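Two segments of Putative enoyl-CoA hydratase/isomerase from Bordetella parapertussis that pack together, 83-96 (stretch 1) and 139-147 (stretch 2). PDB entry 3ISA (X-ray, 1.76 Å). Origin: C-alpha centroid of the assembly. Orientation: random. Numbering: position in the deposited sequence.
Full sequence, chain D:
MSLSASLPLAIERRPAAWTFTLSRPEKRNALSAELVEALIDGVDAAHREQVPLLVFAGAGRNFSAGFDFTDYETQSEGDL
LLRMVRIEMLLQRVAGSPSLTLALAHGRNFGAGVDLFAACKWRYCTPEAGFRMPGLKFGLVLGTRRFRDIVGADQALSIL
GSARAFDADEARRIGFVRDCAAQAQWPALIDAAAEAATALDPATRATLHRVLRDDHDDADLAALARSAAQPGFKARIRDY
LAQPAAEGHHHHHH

Stretch 1 83-96: RMVRIEMLLQRVAG
Stretch 2, residues 139-147: GLVLGTRRF

A helix lies against a loop that turns into a second helix, and the contact is a short apolar seam that ends in a buried, two-pronged salt bridge between Glu 88 and Arg 146. Together the two stretches bury 371 Å² of surface.

Stretch 1 is helical from 83 to 95, with phi/psi near -62/-42 and an unbroken i to i-4 ladder of backbone hydrogen bonds from Ile 87 N to Arg 83 O (3.0 Å) through Gly 96 N to Gln 92 O (2.9 Å); Gly 96, at -94/19, is the first residue to leave helical geometry. Stretch 2 runs extended through Leu 140 (-73/128), Val 141 (-113/89) and Leu 142 (-131/124). Gly 143 then takes phi/psi 75/7, a positive phi that favours glycine, and serves as the N-cap residue of the helix that starts at Thr 144; Phe 147 N bonds back to Gly 143 O at 2.9 Å.

The two chains advance in the same sense. The register is set by Glu 88 CA to Leu 142 CA at 7.3 Å and Ala 95 CA to Arg 146 CA at 8.7 Å, so seven steps along the helix are matched by four steps that pass from loop into helix. Met 84, Ile 87, Leu 91 and Ala 95 point their CA-to-CB bonds toward stretch 2, a stripe spaced by three or four residues.

The apolar seam begins where Met 84 (m, m, t) brings CE to 3.7 Å from Leu 140 CD2; Leu 140 is t, p. Leu 142, also t, p, starts sideways but reaches in with its end. Leu 142 CD2 lies 4.3 Å from Ile 87 CG2 (Ile 87 is m, t), and Leu 142 CD1 lies 3.9 Å from Leu 91 CD1 (Leu 91 is m, t). Leu 142 CD1 also approaches Glu 88 OE1 at 3.4 Å, placing a methyl group beside the carboxylate.

Arg 146, with chi angles of -76°, -174°, -54° and -88°, fills a hole formed by Glu 88, Leu 91, Gln 92 and Ala 95. Arg 146 CD packs on the small residue, 3.9 Å from Ala 95 CB, while the guanidinium meets Glu 88 (t, p, chi3 6°) end-on. Arg 146 NH1 donates to Glu 88 OE2 and Arg 146 NH2 to Glu 88 OE1, both at 2.8 Å and nearly straight, at 175° and 168°, so charge and hydrogen-bond direction agree. Leu 91 CB covers one guanidinium face, 3.5 Å from Arg 146 NH2.

Two further donors reach the carboxylate. One turn on, Gln 92 (m, t, chi3 8°) donates NE2 to Glu 88 OE2 at 2.8 Å, helping to fix the acid within its own helix. Water 1 accepts from Gly 143 N at 2.7 Å and donates a weak bond to Glu 88 OE2 at 2.9 Å, linking the start of the second helix to the same acid. The rule is compact: apolar ends line the seam, and the buried charges pair.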

ATOM      1  N   ARG D  83     -21.671  16.767  12.525  1.00 14.63           N
ATOM      2  CA  ARG D  83     -21.922  17.569  11.339  1.00 16.95           C
ATOM      3  C   ARG D  83     -20.705  17.620  10.379  1.00 15.50           C
ATOM      4  O   ARG D  83     -20.861  17.549   9.156  1.00 13.57           O
ATOM      5  CB  ARG D  83     -22.419  18.972  11.721  1.00 16.03           C
ATOM      6  CG  ARG D  83     -23.853  18.995  12.276  1.00 19.93           C
ATOM      7  CD  ARG D  83     -24.214  20.392  12.783  1.00 21.41           C
ATOM      8  NE  ARG D  83     -24.098  21.388  11.711  1.00 18.90           N
ATOM      9  CZ  ARG D  83     -24.056  22.701  11.905  1.00 21.45           C
ATOM     10  NH1 ARG D  83     -24.106  23.188  13.139  1.00 20.06           N
ATOM     11  NH2 ARG D  83     -23.942  23.527  10.864  1.00 18.78           N
ATOM     12  N   MET D  84     -19.505  17.723  10.935  1.00 18.17           N
ATOM     13  CA  MET D  84     -18.284  17.673  10.124  1.00 17.79           C
ATOM     14  C   MET D  84     -18.046  16.295   9.482  1.00 15.03           C
ATOM     15  O   MET D  84     -17.666  16.202   8.320  1.00 15.85           O
ATOM     16  CB  MET D  84     -17.081  18.119  10.965  1.00 20.06           C
ATOM     17  CG  MET D  84     -16.996  19.642  11.167  1.00 19.31           C
ATOM     18  SD  MET D  84     -16.870  20.649   9.666  1.00 12.78           S
ATOM     19  CE  MET D  84     -16.533  22.205  10.512  1.00 25.51           C
ATOM     20  N   VAL D  85     -18.293  15.224  10.244  1.00 13.26           N
ATOM     21  CA  VAL D  85     -18.200  13.866   9.720  1.00 14.85           C
ATOM     22  C   VAL D  85     -19.168  13.632   8.571  1.00 17.32           C
ATOM     23  O   VAL D  85     -18.768  13.106   7.532  1.00 16.89           O
ATOM     24  CB  VAL D  85     -18.365  12.808  10.865  1.00 12.82           C
ATOM     25  CG1 VAL D  85     -18.584  11.418  10.285  1.00 14.68           C
ATOM     26  CG2 VAL D  85     -17.112  12.846  11.760  1.00 16.47           C
ATOM     27  N   ARG D  86     -20.417  14.082   8.738  1.00 17.65           N
ATOM     28  CA  ARG D  86     -21.413  13.955   7.681  1.00 16.48           C
ATOM     29  C   ARG D  86     -21.027  14.773   6.432  1.00 18.13           C
ATOM     30  O   ARG D  86     -21.234  14.319   5.314  1.00 14.53           O
ATOM     31  CB  ARG D  86     -22.825  14.278   8.206  1.00 14.92           C
ATOM     32  CG  ARG D  86     -23.350  13.305   9.316  1.00 16.92           C
ATOM     33  CD  ARG D  86     -23.490  11.858   8.830  1.00 17.44           C
ATOM     34  NE  ARG D  86     -24.683  11.699   7.988  1.00 18.23           N
ATOM     35  CZ  ARG D  86     -24.934  10.638   7.221  1.00 16.80           C
ATOM     36  NH1 ARG D  86     -24.060   9.636   7.170  1.00 15.39           N
ATOM     37  NH2 ARG D  86     -26.055  10.575   6.506  1.00 17.51           N
ATOM     38  N   ILE D  87     -20.465  15.965   6.631  1.00 17.34           N
ATOM     39  CA  ILE D  87     -19.899  16.741   5.517  1.00 17.60           C
ATOM     40  C   ILE D  87     -18.822  15.923   4.785  1.00 16.12           C
ATOM     41  O   ILE D  87     -18.887  15.767   3.569  1.00 15.89           O
ATOM     42  CB  ILE D  87     -19.378  18.138   5.977  1.00 13.99           C
ATOM     43  CG1 ILE D  87     -20.568  19.064   6.283  1.00 17.81           C
ATOM     44  CG2 ILE D  87     -18.502  18.783   4.898  1.00 18.58           C
ATOM     45  CD1 ILE D  87     -20.208  20.339   7.061  1.00 18.97           C
ATOM     46  N   GLU D  88     -17.858  15.362   5.515  1.00 14.21           N
ATOM     47  CA  GLU D  88     -16.813  14.556   4.845  1.00 16.35           C
ATOM     48  C   GLU D  88     -17.391  13.319   4.145  1.00 16.50           C
ATOM     49  O   GLU D  88     -16.938  12.960   3.063  1.00 16.67           O
ATOM     50  CB  GLU D  88     -15.684  14.172   5.814  1.00 20.96           C
ATOM     51  CG  GLU D  88     -14.518  13.319   5.213  1.00 17.86           C
ATOM     52  CD  GLU D  88     -13.759  13.994   4.040  1.00 24.11           C
ATOM     53  OE1 GLU D  88     -14.006  15.174   3.714  1.00 22.74           O
ATOM     54  OE2 GLU D  88     -12.901  13.322   3.430  1.00 23.53           O
ATOM     55  N   MET D  89     -18.405  12.687   4.750  1.00 14.61           N
ATOM     56  CA  MET D  89     -19.057  11.554   4.120  1.00 12.29           C
ATOM     57  C   MET D  89     -19.721  11.989   2.786  1.00 16.85           C
ATOM     58  O   MET D  89     -19.591  11.309   1.763  1.00 16.64           O
ATOM     59  CB  MET D  89     -20.013  10.847   5.093  1.00 16.13           C
ATOM     60  CG  MET D  89     -19.271  10.063   6.230  1.00 18.65           C
ATOM     61  SD  MET D  89     -20.347   9.331   7.513  1.00 10.50           S
ATOM     62  CE  MET D  89     -20.942   7.910   6.632  1.00 21.97           C
ATOM     63  N   LEU D  90     -20.362  13.154   2.800  1.00 15.57           N
ATOM     64  CA  LEU D  90     -20.928  13.747   1.598  1.00 17.80           C
ATOM     65  C   LEU D  90     -19.856  14.016   0.531  1.00 14.93           C
ATOM     66  O   LEU D  90     -20.036  13.638  -0.639  1.00 13.44           O
ATOM     67  CB  LEU D  90     -21.672  15.048   1.927  1.00 15.23           C
ATOM     68  CG  LEU D  90     -22.130  15.856   0.697  1.00 17.83           C
ATOM     69  CD1 LEU D  90     -23.156  15.094  -0.189  1.00 16.94           C
ATOM     70  CD2 LEU D  90     -22.637  17.250   1.100  1.00 21.70           C
ATOM     71  N   LEU D  91     -18.749  14.635   0.937  1.00 15.88           N
ATOM     72  CA  LEU D  91     -17.671  14.983  -0.005  1.00 15.20           C
ATOM     73  C   LEU D  91     -17.095  13.724  -0.678  1.00 17.38           C
ATOM     74  O   LEU D  91     -16.817  13.705  -1.876  1.00 16.03           O
ATOM     75  CB  LEU D  91     -16.581  15.789   0.722  1.00 10.14           C
ATOM     76  CG  LEU D  91     -17.048  17.115   1.324  1.00 14.78           C
ATOM     77  CD1 LEU D  91     -15.933  17.761   2.138  1.00 17.05           C
ATOM     78  CD2 LEU D  91     -17.556  18.041   0.218  1.00 18.99           C
ATOM     79  N   GLN D  92     -16.961  12.657   0.104  1.00 16.22           N
ATOM     80  CA  GLN D  92     -16.442  11.412  -0.429  1.00 18.12           C
ATOM     81  C   GLN D  92     -17.415  10.764  -1.426  1.00 19.37           C
ATOM     82  O   GLN D  92     -16.985  10.198  -2.438  1.00 18.39           O
ATOM     83  CB  GLN D  92     -16.055  10.477   0.727  1.00 18.29           C
ATOM     84  CG  GLN D  92     -14.817  11.009   1.484  1.00 12.06           C
ATOM     85  CD  GLN D  92     -14.301  10.053   2.541  1.00 18.28           C
ATOM     86  OE1 GLN D  92     -14.752   8.900   2.639  1.00 19.43           O
ATOM     87  NE2 GLN D  92     -13.337  10.518   3.327  1.00 19.14           N
ATOM     88  N   ARG D  93     -18.717  10.861  -1.151  1.00 19.93           N
ATOM     89  CA  ARG D  93     -19.744  10.360  -2.061  1.00 18.86           C
ATOM     90  C   ARG D  93     -19.715  11.118  -3.388  1.00 16.52           C
ATOM     91  O   ARG D  93     -19.782  10.508  -4.447  1.00 17.21           O
ATOM     92  CB  ARG D  93     -21.127  10.504  -1.429  1.00 20.01           C
ATOM     93  CG  ARG D  93     -21.521   9.340  -0.549  1.00 26.78           C
ATOM     94  CD  ARG D  93     -22.421   9.857   0.536  1.00 30.17           C
ATOM     95  NE  ARG D  93     -23.511   8.954   0.892  1.00 36.53           N
ATOM     96  CZ  ARG D  93     -23.495   8.132   1.930  1.00 31.33           C
ATOM     97  NH1 ARG D  93     -24.554   7.383   2.183  1.00 33.46           N
ATOM     98  NH2 ARG D  93     -22.431   8.059   2.718  1.00 29.71           N
ATOM     99  N   VAL D  94     -19.583  12.438  -3.315  1.00 13.31           N
ATOM    100  CA  VAL D  94     -19.486  13.273  -4.527  1.00 13.70           C
ATOM    101  C   VAL D  94     -18.168  12.984  -5.282  1.00 13.79           C
ATOM    102  O   VAL D  94     -18.188  12.724  -6.505  1.00 14.50           O
ATOM    103  CB  VAL D  94     -19.652  14.770  -4.196  1.00 17.39           C
ATOM    104  CG1 VAL D  94     -19.504  15.642  -5.474  1.00 15.31           C
ATOM    105  CG2 VAL D  94     -21.004  15.012  -3.505  1.00 17.23           C
ATOM    106  N   ALA D  95     -17.051  12.979  -4.548  1.00 14.70           N
ATOM    107  CA  ALA D  95     -15.715  12.727  -5.141  1.00 18.83           C
ATOM    108  C   ALA D  95     -15.603  11.389  -5.862  1.00 20.28           C
ATOM    109  O   ALA D  95     -15.020  11.316  -6.954  1.00 19.10           O
ATOM    110  CB  ALA D  95     -14.619  12.860  -4.106  1.00 20.20           C
ATOM    111  N   GLY D  96     -16.161  10.346  -5.249  1.00 18.56           N
ATOM    112  CA  GLY D  96     -16.120   8.982  -5.792  1.00 18.95           C
ATOM    113  C   GLY D  96     -17.348   8.604  -6.621  1.00 21.78           C
ATOM    114  O   GLY D  96     -17.605   7.424  -6.845  1.00 19.96           O
ATOM    115  N   GLY D 139      -7.924  24.349  13.557  1.00 20.63           N
ATOM    116  CA  GLY D 139      -7.427  22.980  13.689  1.00 19.91           C
ATOM    117  C   GLY D 139      -8.156  21.957  12.827  1.00 22.03           C
ATOM    118  O   GLY D 139      -7.842  20.775  12.889  1.00 19.70           O
ATOM    119  N   LEU D 140      -9.122  22.407  12.024  1.00 18.24           N
ATOM    120  CA  LEU D 140      -9.911  21.504  11.171  1.00 21.65           C
ATOM    121  C   LEU D 140      -9.121  20.970   9.963  1.00 22.42           C
ATOM    122  O   LEU D 140      -8.532  21.751   9.213  1.00 21.99           O
ATOM    123  CB  LEU D 140     -11.178  22.209  10.678  1.00 19.93           C
ATOM    124  CG  LEU D 140     -12.140  21.306   9.900  1.00 24.73           C
ATOM    125  CD1 LEU D 140     -12.829  20.326  10.847  1.00 19.26           C
ATOM    126  CD2 LEU D 140     -13.143  22.147   9.127  1.00 27.13           C
ATOM    127  N   VAL D 141      -9.118  19.647   9.774  1.00 18.13           N
ATOM    128  CA  VAL D 141      -8.428  19.053   8.633  1.00 16.85           C
ATOM    129  C   VAL D 141      -9.464  18.446   7.687  1.00 21.04           C
ATOM    130  O   VAL D 141      -9.829  17.267   7.825  1.00 15.53           O
ATOM    131  CB  VAL D 141      -7.343  18.014   9.068  1.00 19.35           C
ATOM    132  CG1 VAL D 141      -6.612  17.431   7.839  1.00 15.60           C
ATOM    133  CG2 VAL D 141      -6.326  18.633  10.058  1.00 20.70           C
ATOM    134  N   LEU D 142      -9.942  19.262   6.744  1.00 15.68           N
ATOM    135  CA  LEU D 142     -11.063  18.888   5.864  1.00 17.92           C
ATOM    136  C   LEU D 142     -10.722  19.163   4.398  1.00 18.71           C
ATOM    137  O   LEU D 142     -10.387  20.305   4.034  1.00 18.48           O
ATOM    138  CB  LEU D 142     -12.333  19.680   6.245  1.00 14.93           C
ATOM    139  CG  LEU D 142     -13.569  19.465   5.359  1.00 18.18           C
ATOM    140  CD1 LEU D 142     -14.085  18.040   5.560  1.00 15.55           C
ATOM    141  CD2 LEU D 142     -14.666  20.505   5.651  1.00 17.34           C
ATOM    142  N   GLY D 143     -10.826  18.130   3.562  1.00 18.47           N
ATOM    143  CA  GLY D 143     -10.605  18.276   2.112  1.00 16.94           C
ATOM    144  C   GLY D 143      -9.147  18.412   1.715  1.00 18.66           C
ATOM    145  O   GLY D 143      -8.828  18.643   0.536  1.00 15.82           O
ATOM    146  N   THR D 144      -8.255  18.239   2.687  1.00 20.06           N
ATOM    147  CA  THR D 144      -6.845  18.601   2.528  1.00 19.20           C
ATOM    148  C   THR D 144      -6.147  17.828   1.406  1.00 15.32           C
ATOM    149  O   THR D 144      -5.559  18.431   0.494  1.00 16.48           O
ATOM    150  CB  THR D 144      -6.083  18.474   3.891  1.00 15.57           C
ATOM    151  OG1 THR D 144      -6.799  19.181   4.926  1.00 21.06           O
ATOM    152  CG2 THR D 144      -4.652  19.014   3.746  1.00 20.72           C
ATOM    153  N   ARG D 145      -6.226  16.498   1.454  1.00 15.83           N
ATOM    154  CA  ARG D 145      -5.566  15.660   0.455  1.00 14.74           C
ATOM    155  C   ARG D 145      -6.200  15.779  -0.921  1.00 19.44           C
ATOM    156  O   ARG D 145      -5.486  15.736  -1.929  1.00 20.29           O
ATOM    157  CB  ARG D 145      -5.582  14.195   0.882  1.00 14.97           C
ATOM    158  CG  ARG D 145      -4.682  13.904   2.084  1.00 15.03           C
ATOM    159  CD  ARG D 145      -4.456  12.408   2.190  1.00 21.43           C
ATOM    160  NE  ARG D 145      -3.704  12.045   3.397  1.00 24.57           N
ATOM    161  CZ  ARG D 145      -4.233  11.883   4.604  1.00 30.51           C
ATOM    162  NH1 ARG D 145      -5.548  12.080   4.808  1.00 20.75           N
ATOM    163  NH2 ARG D 145      -3.434  11.540   5.613  1.00 19.61           N
ATOM    164  N   ARG D 146      -7.529  15.925  -0.963  1.00 17.95           N
ATOM    165  CA  ARG D 146      -8.220  16.144  -2.250  1.00 16.20           C
ATOM    166  C   ARG D 146      -7.790  17.443  -2.892  1.00 15.59           C
ATOM    167  O   ARG D 146      -7.566  17.493  -4.117  1.00 15.18           O
ATOM    168  CB  ARG D 146      -9.748  16.071  -2.121  1.00 19.93           C
ATOM    169  CG  ARG D 146     -10.279  14.613  -1.990  1.00 18.78           C
ATOM    170  CD  ARG D 146     -11.843  14.522  -2.008  1.00 20.25           C
ATOM    171  NE  ARG D 146     -12.423  15.390  -0.981  1.00 18.27           N
ATOM    172  CZ  ARG D 146     -12.648  15.045   0.288  1.00 19.58           C
ATOM    173  NH1 ARG D 146     -12.418  13.807   0.727  1.00 17.75           N
ATOM    174  NH2 ARG D 146     -13.146  15.943   1.120  1.00 16.05           N
ATOM    175  N   PHE D 147      -7.648  18.490  -2.088  1.00 15.75           N
ATOM    176  CA  PHE D 147      -7.164  19.749  -2.639  1.00 19.25           C
ATOM    177  C   PHE D 147      -5.717  19.607  -3.135  1.00 21.84           C
ATOM    178  O   PHE D 147      -5.395  20.053  -4.238  1.00 19.98           O
ATOM    179  CB  PHE D 147      -7.339  20.887  -1.644  1.00 15.61           C
ATOM    180  CG  PHE D 147      -6.971  22.243  -2.194  1.00 21.42           C
ATOM    181  CD1 PHE D 147      -7.730  22.831  -3.203  1.00 23.47           C
ATOM    182  CD2 PHE D 147      -5.868  22.934  -1.682  1.00 19.43           C
ATOM    183  CE1 PHE D 147      -7.385  24.092  -3.707  1.00 26.23           C
ATOM    184  CE2 PHE D 147      -5.523  24.185  -2.160  1.00 21.19           C
ATOM    185  CZ  PHE D 147      -6.276  24.765  -3.174  1.00 22.10           C
TER
HETATM  186  O   HOH W   1     -10.843  15.402   3.781  1.00 19.98           O